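Local coordinates for type-2 ice-structuring protein (Brachyopsis rostratus, PDB 2ZIB) that binds to ice crystals and inhibits their growth, protecting the blood of the fish from freezing in subzero sea water, at residues L8-G13 with Q19-S24; A36-K41 with S126-A131. All coordinates share one frame; numbering follows the deposited sequence.

Contact 1 (L8-G13 with Q19-S24); sequences LVCPAG and QRCFYS
Leu8, Cys10 and Gly13 lie over Gln19, Cys21 and Tyr23 as the two segments run the same way, their end-to-end directions only 3° apart. The register is tightest at the cysteines, where CA of Cys10 and CA of Cys21 are 5.7 Å apart; no direct hydrogen bond joins the segments, and 8-13 is an irregular loop beside strand 20-26. The one covalent link is the disulfide, its SG atoms of Cys10 and Cys21 2.0 Å apart and its chi3 at -93°. In this C-type lectin fold the bridge ties the loop before the 15-26 hairpin to its second strand, 20-26, consistent with the extra N-terminal disulfide of long-form C-type lectin domains. CD of Pro11 rests against the sulfur of Cys21 at 4.1 Å. Toward the N-terminal end, Leu8 and Gln19 cross at about a right angle: CD1 of Leu8 makes van der Waals contact with the amide, 3.3 Å from OE1 of Gln19. A bend at chi2 (-62°) brings the glutamine amide back toward the loop. Beyond the disulfide, O of Gly13 approaches CD1 of Tyr23 obliquely at 3.4 Å. A water donates to this carbonyl, 2.7 Å from O of Gly13, and accepts from N of Ser24.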
ATOM      1  N   LEU A   8      16.148  -1.132  15.967  1.00 17.17           N
ATOM      2  CA  LEU A   8      15.980  -0.939  14.524  1.00 14.95           C
ATOM      3  C   LEU A   8      15.977   0.528  14.172  1.00 14.61           C
ATOM      4  O   LEU A   8      15.556   1.385  14.960  1.00 16.66           O
ATOM      5  CB  LEU A   8      14.706  -1.629  14.053  1.00 16.30           C
ATOM      6  CG  LEU A   8      14.718  -3.148  14.133  1.00 16.64           C
ATOM      7  CD1 LEU A   8      13.278  -3.650  13.901  1.00 20.21           C
ATOM      8  CD2 LEU A   8      15.687  -3.761  13.101  1.00 19.56           C
ATOM      9  N   VAL A   9      16.413   0.828  12.950  1.00 13.28           N
ATOM     10  CA  VAL A   9      16.306   2.191  12.424  1.00 12.68           C
ATOM     11  C   VAL A   9      15.751   2.145  11.021  1.00 10.72           C
ATOM     12  O   VAL A   9      15.741   1.097  10.362  1.00 10.12           O
ATOM     13  CB  VAL A   9      17.688   2.966  12.415  1.00 12.85           C
ATOM     14  CG1 VAL A   9      18.296   3.099  13.834  1.00 16.74           C
ATOM     15  CG2 VAL A   9      18.701   2.374  11.456  1.00 14.13           C
ATOM     16  N   CYS A  10      15.316   3.313  10.581  1.00 10.01           N
ATOM     17  CA  CYS A  10      14.889   3.499   9.211  1.00  9.35           C
ATOM     18  C   CYS A  10      15.755   4.540   8.528  1.00  9.24           C
ATOM     19  O   CYS A  10      16.221   5.444   9.189  1.00 10.38           O
ATOM     20  CB  CYS A  10      13.414   3.923   9.118  1.00 10.21           C
ATOM     21  SG  CYS A  10      12.255   2.647   9.624  1.00 10.99           S
ATOM     22  N   PRO A  11      15.907   4.460   7.203  1.00  8.88           N
ATOM     23  CA  PRO A  11      16.626   5.514   6.493  1.00  9.64           C
ATOM     24  C   PRO A  11      15.869   6.841   6.658  1.00  9.28           C
ATOM     25  O   PRO A  11      14.636   6.887   6.803  1.00  9.58           O
ATOM     26  CB  PRO A  11      16.552   5.100   5.027  1.00 10.11           C
ATOM     27  CG  PRO A  11      16.279   3.635   5.049  1.00 11.77           C
ATOM     28  CD  PRO A  11      15.424   3.418   6.290  1.00  9.12           C
ATOM     29  N   ALA A  12      16.617   7.947   6.586  1.00 10.41           N
ATOM     30  CA  ALA A  12      16.019   9.270   6.616  1.00 11.72           C
ATOM     31  C   ALA A  12      14.852   9.411   5.649  1.00 10.94           C
ATOM     32  O   ALA A  12      14.943   9.101   4.459  1.00 11.61           O
ATOM     33  CB  ALA A  12      17.068  10.288   6.316  1.00 13.97           C
ATOM     34  N   GLY A  13      13.765   9.927   6.174  1.00 10.58           N
ATOM     35  CA  GLY A  13      12.580  10.122   5.362  1.00 11.12           C
ATOM     36  C   GLY A  13      11.565   8.998   5.540  1.00 10.24           C
ATOM     37  O   GLY A  13      10.407   9.207   5.205  1.00 12.06           O
ATOM     38  N   GLN A  19       8.838  -4.147  12.432  1.00 14.21           N
ATOM     39  CA  GLN A  19      10.072  -4.529  11.736  1.00 13.51           C
ATOM     40  C   GLN A  19      10.174  -3.841  10.354  1.00 11.76           C
ATOM     41  O   GLN A  19      11.004  -4.250   9.523  1.00 11.74           O
ATOM     42  CB  GLN A  19      10.055  -6.043  11.531  1.00 16.46           C
ATOM     43  CG  GLN A  19       9.970  -6.866  12.842  1.00 21.92           C
ATOM     44  CD  GLN A  19      11.179  -6.596  13.672  1.00 27.39           C
ATOM     45  OE1 GLN A  19      11.074  -5.987  14.746  1.00 31.85           O
ATOM     46  NE2 GLN A  19      12.356  -6.993  13.163  1.00 29.98           N
ATOM     47  N   ARG A  20       9.292  -2.870  10.070  1.00 10.41           N
ATOM     48  CA  ARG A  20       9.210  -2.267   8.726  1.00  9.61           C
ATOM     49  C   ARG A  20       9.382  -0.760   8.771  1.00  9.60           C
ATOM     50  O   ARG A  20       9.085  -0.109   9.790  1.00 10.51           O
ATOM     51  CB  ARG A  20       7.857  -2.654   8.101  1.00 10.76           C
ATOM     52  CG  ARG A  20       7.648  -4.170   7.982  1.00 11.71           C
ATOM     53  CD  ARG A  20       6.228  -4.496   7.549  1.00 12.58           C
ATOM     54  NE  ARG A  20       6.029  -4.183   6.142  1.00 12.93           N
ATOM     55  CZ  ARG A  20       4.811  -4.125   5.573  1.00 12.52           C
ATOM     56  NH1 ARG A  20       3.704  -4.209   6.301  1.00 12.07           N
ATOM     57  NH2 ARG A  20       4.730  -3.904   4.261  1.00 14.13           N
ATOM     58  N   CYS A  21       9.803  -0.223   7.618  1.00  8.63           N
ATOM     59  CA  CYS A  21       9.938   1.218   7.407  1.00  9.07           C
ATOM     60  C   CYS A  21       8.993   1.652   6.309  1.00  8.45           C
ATOM     61  O   CYS A  21       8.823   0.923   5.315  1.00  8.76           O
ATOM     62  CB  CYS A  21      11.379   1.562   6.976  1.00  9.91           C
ATOM     63  SG  CYS A  21      12.583   1.201   8.241  1.00 10.17           S
ATOM     64  N   PHE A  22       8.369   2.817   6.509  1.00  7.93           N
ATOM     65  CA  PHE A  22       7.324   3.315   5.605  1.00  8.12           C
ATOM     66  C   PHE A  22       7.713   4.676   5.056  1.00  8.34           C
ATOM     67  O   PHE A  22       8.288   5.507   5.758  1.00  9.05           O
ATOM     68  CB  PHE A  22       5.995   3.380   6.355  1.00  9.46           C
ATOM     69  CG  PHE A  22       5.494   2.021   6.744  1.00  9.07           C
ATOM     70  CD1 PHE A  22       5.948   1.395   7.921  1.00 10.31           C
ATOM     71  CD2 PHE A  22       4.616   1.321   5.915  1.00  9.81           C
ATOM     72  CE1 PHE A  22       5.517   0.127   8.261  1.00 11.10           C
ATOM     73  CE2 PHE A  22       4.174   0.014   6.248  1.00 10.36           C
ATOM     74  CZ  PHE A  22       4.618  -0.569   7.431  1.00 10.46           C
ATOM     75  N   TYR A  23       7.378   4.903   3.801  1.00  7.65           N
ATOM     76  CA  TYR A  23       7.627   6.175   3.117  1.00  8.27           C
ATOM     77  C   TYR A  23       6.362   6.732   2.518  1.00  7.80           C
ATOM     78  O   TYR A  23       5.730   6.067   1.711  1.00  8.91           O
ATOM     79  CB  TYR A  23       8.662   5.951   2.008  1.00  9.24           C
ATOM     80  CG  TYR A  23       9.024   7.265   1.341  1.00  9.38           C
ATOM     81  CD1 TYR A  23       9.872   8.145   1.984  1.00 13.20           C
ATOM     82  CD2 TYR A  23       8.490   7.635   0.122  1.00 10.16           C
ATOM     83  CE1 TYR A  23      10.196   9.372   1.412  1.00 15.11           C
ATOM     84  CE2 TYR A  23       8.781   8.868  -0.491  1.00 11.38           C
ATOM     85  CZ  TYR A  23       9.624   9.732   0.188  1.00 13.30           C
ATOM     86  OH  TYR A  23       9.948  10.953  -0.350  1.00 19.29           O
ATOM     87  N   SER A  24       6.032   7.959   2.906  1.00  8.51           N
ATOM     88  CA  SER A  24       4.861   8.624   2.373  1.00  8.68           C
ATOM     89  C   SER A  24       5.279   9.441   1.153  1.00  8.94           C
ATOM     90  O   SER A  24       5.994  10.424   1.299  1.00 10.44           O
ATOM     91  CB  SER A  24       4.216   9.484   3.473  1.00 10.26           C
ATOM     92  OG  SER A  24       3.103  10.144   2.930  1.00 12.67           O
TER
HETATM   93  O   HOH W   1       7.675   9.242   4.936  1.00 12.16           O

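Contact 2 (A36-K41 with S126-A131)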
ATOM      1  N   ALA A  36       6.829   1.440  -9.169  1.00  6.89           N
ATOM      2  CA  ALA A  36       8.193   1.583  -9.692  1.00  6.09           C
ATOM      3  C   ALA A  36       9.017   2.534  -8.855  1.00  6.76           C
ATOM      4  O   ALA A  36      10.212   2.326  -8.614  1.00  7.17           O
ATOM      5  CB  ALA A  36       8.133   2.068 -11.127  1.00  7.50           C
ATOM      6  N   ASN A  37       8.395   3.613  -8.369  1.00  6.75           N
ATOM      7  CA  ASN A  37       9.028   4.583  -7.492  1.00  6.44           C
ATOM      8  C   ASN A  37       9.488   3.898  -6.189  1.00  5.91           C
ATOM      9  O   ASN A  37      10.645   4.025  -5.755  1.00  6.89           O
ATOM     10  CB  ASN A  37       8.015   5.719  -7.245  1.00  6.90           C
ATOM     11  CG  ASN A  37       8.561   6.864  -6.420  1.00  7.44           C
ATOM     12  OD1 ASN A  37       7.912   7.222  -5.354  1.00 10.31           O
ATOM     13  ND2 ASN A  37       9.602   7.447  -6.826  1.00  7.59           N
ATOM     14  N   CYS A  38       8.601   3.107  -5.586  1.00  5.80           N
ATOM     15  CA  CYS A  38       8.961   2.386  -4.367  1.00  6.08           C
ATOM     16  C   CYS A  38      10.103   1.404  -4.626  1.00  6.41           C
ATOM     17  O   CYS A  38      11.015   1.286  -3.777  1.00  7.06           O
ATOM     18  CB  CYS A  38       7.757   1.618  -3.813  1.00  6.25           C
ATOM     19  SG  CYS A  38       6.395   2.637  -3.225  1.00  6.71           S
ATOM     20  N   VAL A  39      10.103   0.722  -5.780  1.00  6.09           N
ATOM     21  CA  VAL A  39      11.190  -0.208  -6.110  1.00  6.27           C
ATOM     22  C   VAL A  39      12.505   0.555  -6.273  1.00  6.91           C
ATOM     23  O   VAL A  39      13.553   0.123  -5.758  1.00  7.46           O
ATOM     24  CB  VAL A  39      10.828  -1.035  -7.380  1.00  7.03           C
ATOM     25  CG1 VAL A  39      12.040  -1.856  -7.908  1.00  9.25           C
ATOM     26  CG2 VAL A  39       9.673  -1.989  -7.077  1.00  7.76           C
ATOM     27  N   ASN A  40      12.500   1.724  -6.937  1.00  6.29           N
ATOM     28  CA  ASN A  40      13.723   2.508  -7.033  1.00  6.65           C
ATOM     29  C   ASN A  40      14.262   2.865  -5.658  1.00  6.58           C
ATOM     30  O   ASN A  40      15.480   2.953  -5.461  1.00  7.36           O
ATOM     31  CB  ASN A  40      13.451   3.815  -7.820  1.00  6.78           C
ATOM     32  CG  ASN A  40      13.371   3.603  -9.303  1.00  6.42           C
ATOM     33  OD1 ASN A  40      13.902   2.625  -9.855  1.00  7.62           O
ATOM     34  ND2 ASN A  40      12.668   4.520  -9.994  1.00  7.94           N
ATOM     35  N   LYS A  41      13.354   3.041  -4.696  1.00  6.60           N
ATOM     36  CA  LYS A  41      13.696   3.421  -3.322  1.00  7.65           C
ATOM     37  C   LYS A  41      13.961   2.216  -2.439  1.00  8.26           C
ATOM     38  O   LYS A  41      14.151   2.400  -1.239  1.00  9.98           O
ATOM     39  CB  LYS A  41      12.578   4.287  -2.714  1.00  8.01           C
ATOM     40  CG  LYS A  41      12.397   5.635  -3.405  1.00  9.04           C
ATOM     41  CD  LYS A  41      11.176   6.372  -2.790  1.00 12.60           C
ATOM     42  CE  LYS A  41      10.836   7.622  -3.526  1.00 17.75           C
ATOM     43  NZ  LYS A  41      11.935   8.558  -3.717  1.00 21.35           N
ATOM     44  N   SER A 126       0.985   7.867  -2.450  1.00  6.76           N
ATOM     45  CA  SER A 126       1.210   6.449  -2.211  1.00  7.01           C
ATOM     46  C   SER A 126       2.039   6.266  -0.972  1.00  6.87           C
ATOM     47  O   SER A 126       2.620   7.214  -0.420  1.00  7.44           O
ATOM     48  CB  SER A 126       1.868   5.829  -3.447  1.00  6.90           C
ATOM     49  OG  SER A 126       3.103   6.504  -3.779  1.00  7.13           O
ATOM     50  N   ILE A 127       2.176   5.020  -0.572  1.00  6.53           N
ATOM     51  CA  ILE A 127       3.000   4.655   0.587  1.00  6.36           C
ATOM     52  C   ILE A 127       3.828   3.439   0.251  1.00  5.46           C
ATOM     53  O   ILE A 127       3.306   2.420  -0.265  1.00  6.46           O
ATOM     54  CB  ILE A 127       2.182   4.487   1.876  1.00  8.57           C
ATOM     55  CG1 ILE A 127       3.070   4.248   3.092  1.00 12.68           C
ATOM     56  CG2 ILE A 127       1.115   3.521   1.702  1.00 10.73           C
ATOM     57  CD1 ILE A 127       2.890   5.314   4.209  1.00 18.54           C
ATOM     58  N   CYS A 128       5.147   3.568   0.492  1.00  6.65           N
ATOM     59  CA  CYS A 128       6.070   2.445   0.287  1.00  6.29           C
ATOM     60  C   CYS A 128       6.439   1.815   1.611  1.00  7.28           C
ATOM     61  O   CYS A 128       6.351   2.462   2.662  1.00  7.68           O
ATOM     62  CB  CYS A 128       7.395   2.927  -0.343  1.00  7.15           C
ATOM     63  SG  CYS A 128       7.233   3.921  -1.866  1.00  7.72           S
ATOM     64  N   ALA A 129       6.911   0.565   1.552  1.00  6.60           N
ATOM     65  CA  ALA A 129       7.461  -0.098   2.728  1.00  6.82           C
ATOM     66  C   ALA A 129       8.679  -0.921   2.340  1.00  6.88           C
ATOM     67  O   ALA A 129       8.818  -1.348   1.183  1.00  7.59           O
ATOM     68  CB  ALA A 129       6.409  -0.989   3.376  1.00  8.08           C
ATOM     69  N   LYS A 130       9.531  -1.165   3.341  1.00  7.32           N
ATOM     70  CA  LYS A 130      10.657  -2.101   3.188  1.00  7.33           C
ATOM     71  C   LYS A 130      11.105  -2.490   4.600  1.00  7.97           C
ATOM     72  O   LYS A 130      10.691  -1.875   5.600  1.00  9.16           O
ATOM     73  CB  LYS A 130      11.839  -1.503   2.410  1.00  8.06           C
ATOM     74  CG  LYS A 130      12.469  -0.221   3.019  1.00  7.60           C
ATOM     75  CD  LYS A 130      13.439   0.404   2.020  1.00  8.16           C
ATOM     76  CE  LYS A 130      14.035   1.686   2.537  1.00  8.22           C
ATOM     77  NZ  LYS A 130      14.921   2.309   1.482  1.00  8.10           N
ATOM     78  N   ALA A 131      11.936  -3.530   4.697  1.00  9.03           N
ATOM     79  CA  ALA A 131      12.418  -3.965   6.008  1.00  8.78           C
ATOM     80  C   ALA A 131      13.238  -2.888   6.695  1.00  9.56           C
ATOM     81  O   ALA A 131      14.010  -2.143   6.053  1.00  9.73           O
ATOM     82  CB  ALA A 131      13.258  -5.188   5.834  1.00 11.60           C
TER
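Cys38 and Cys128 join the C-terminal part of helix 31-40 to strand 124-131 by the disulfide that, in the C-type lectin fold, links the first helix to the last strand. Here is the compact part of the contact: SG of Cys38 is bonded to SG of Cys128 at 2.0 Å, with chi3 at -80°. CB of Cys38 is 3.7 Å from CB of Cys128. Both cysteines are buried, and the CA atoms of Cys38 and Cys128 stand 5.5 Å apart across the bridge. Leu45 packs on the side chain of Cys38 and Trp14 on that of Cys128, so neighbouring parts of the fold adjoin the disulfide.

Packing is sparser at the partly exposed end, where the helix gives way to Lys41 and the side chain of Lys130 meets the backbone carbonyl there. The Lys41 side chain sets out toward the strand, then turns off, its ammonium group far from the strand segment. Lys130 instead spans the gap: CG sits between the backbone N and the carbonyl carbon (chi1 59°), and the rest of the chain is extended. Its ammonium group also makes a cation-pi interaction with Trp14. NZ of Lys130 donates to O of Lys41 at 2.8 Å, with a C=O...N angle of 168°, almost in line with the carbonyl bond.

In the fold
The two contacts illustrate how one sheet can be braced by disulfides at different depths. Contact 1 is a surface contact that spans a short sequence interval and fastens an irregular N-terminal loop to strand 20-26; contact 2 is buried and brings together a helix and a strand whose segments are 85 residues apart at their closest ends. Their centres are 11 Å apart, and the antiparallel pairing of strands 20-26 and 124-131 connects them through probable hydrogen bonds from Cys21 N to Lys130 O and from Cys128 N to Tyr23 O. Beyond the sulfurs their chemistry diverges: contact 1 adds side-chain touches and a single water between backbone atoms, with no direct hydrogen bond, whereas contact 2 has a lysine-to-carbonyl bond.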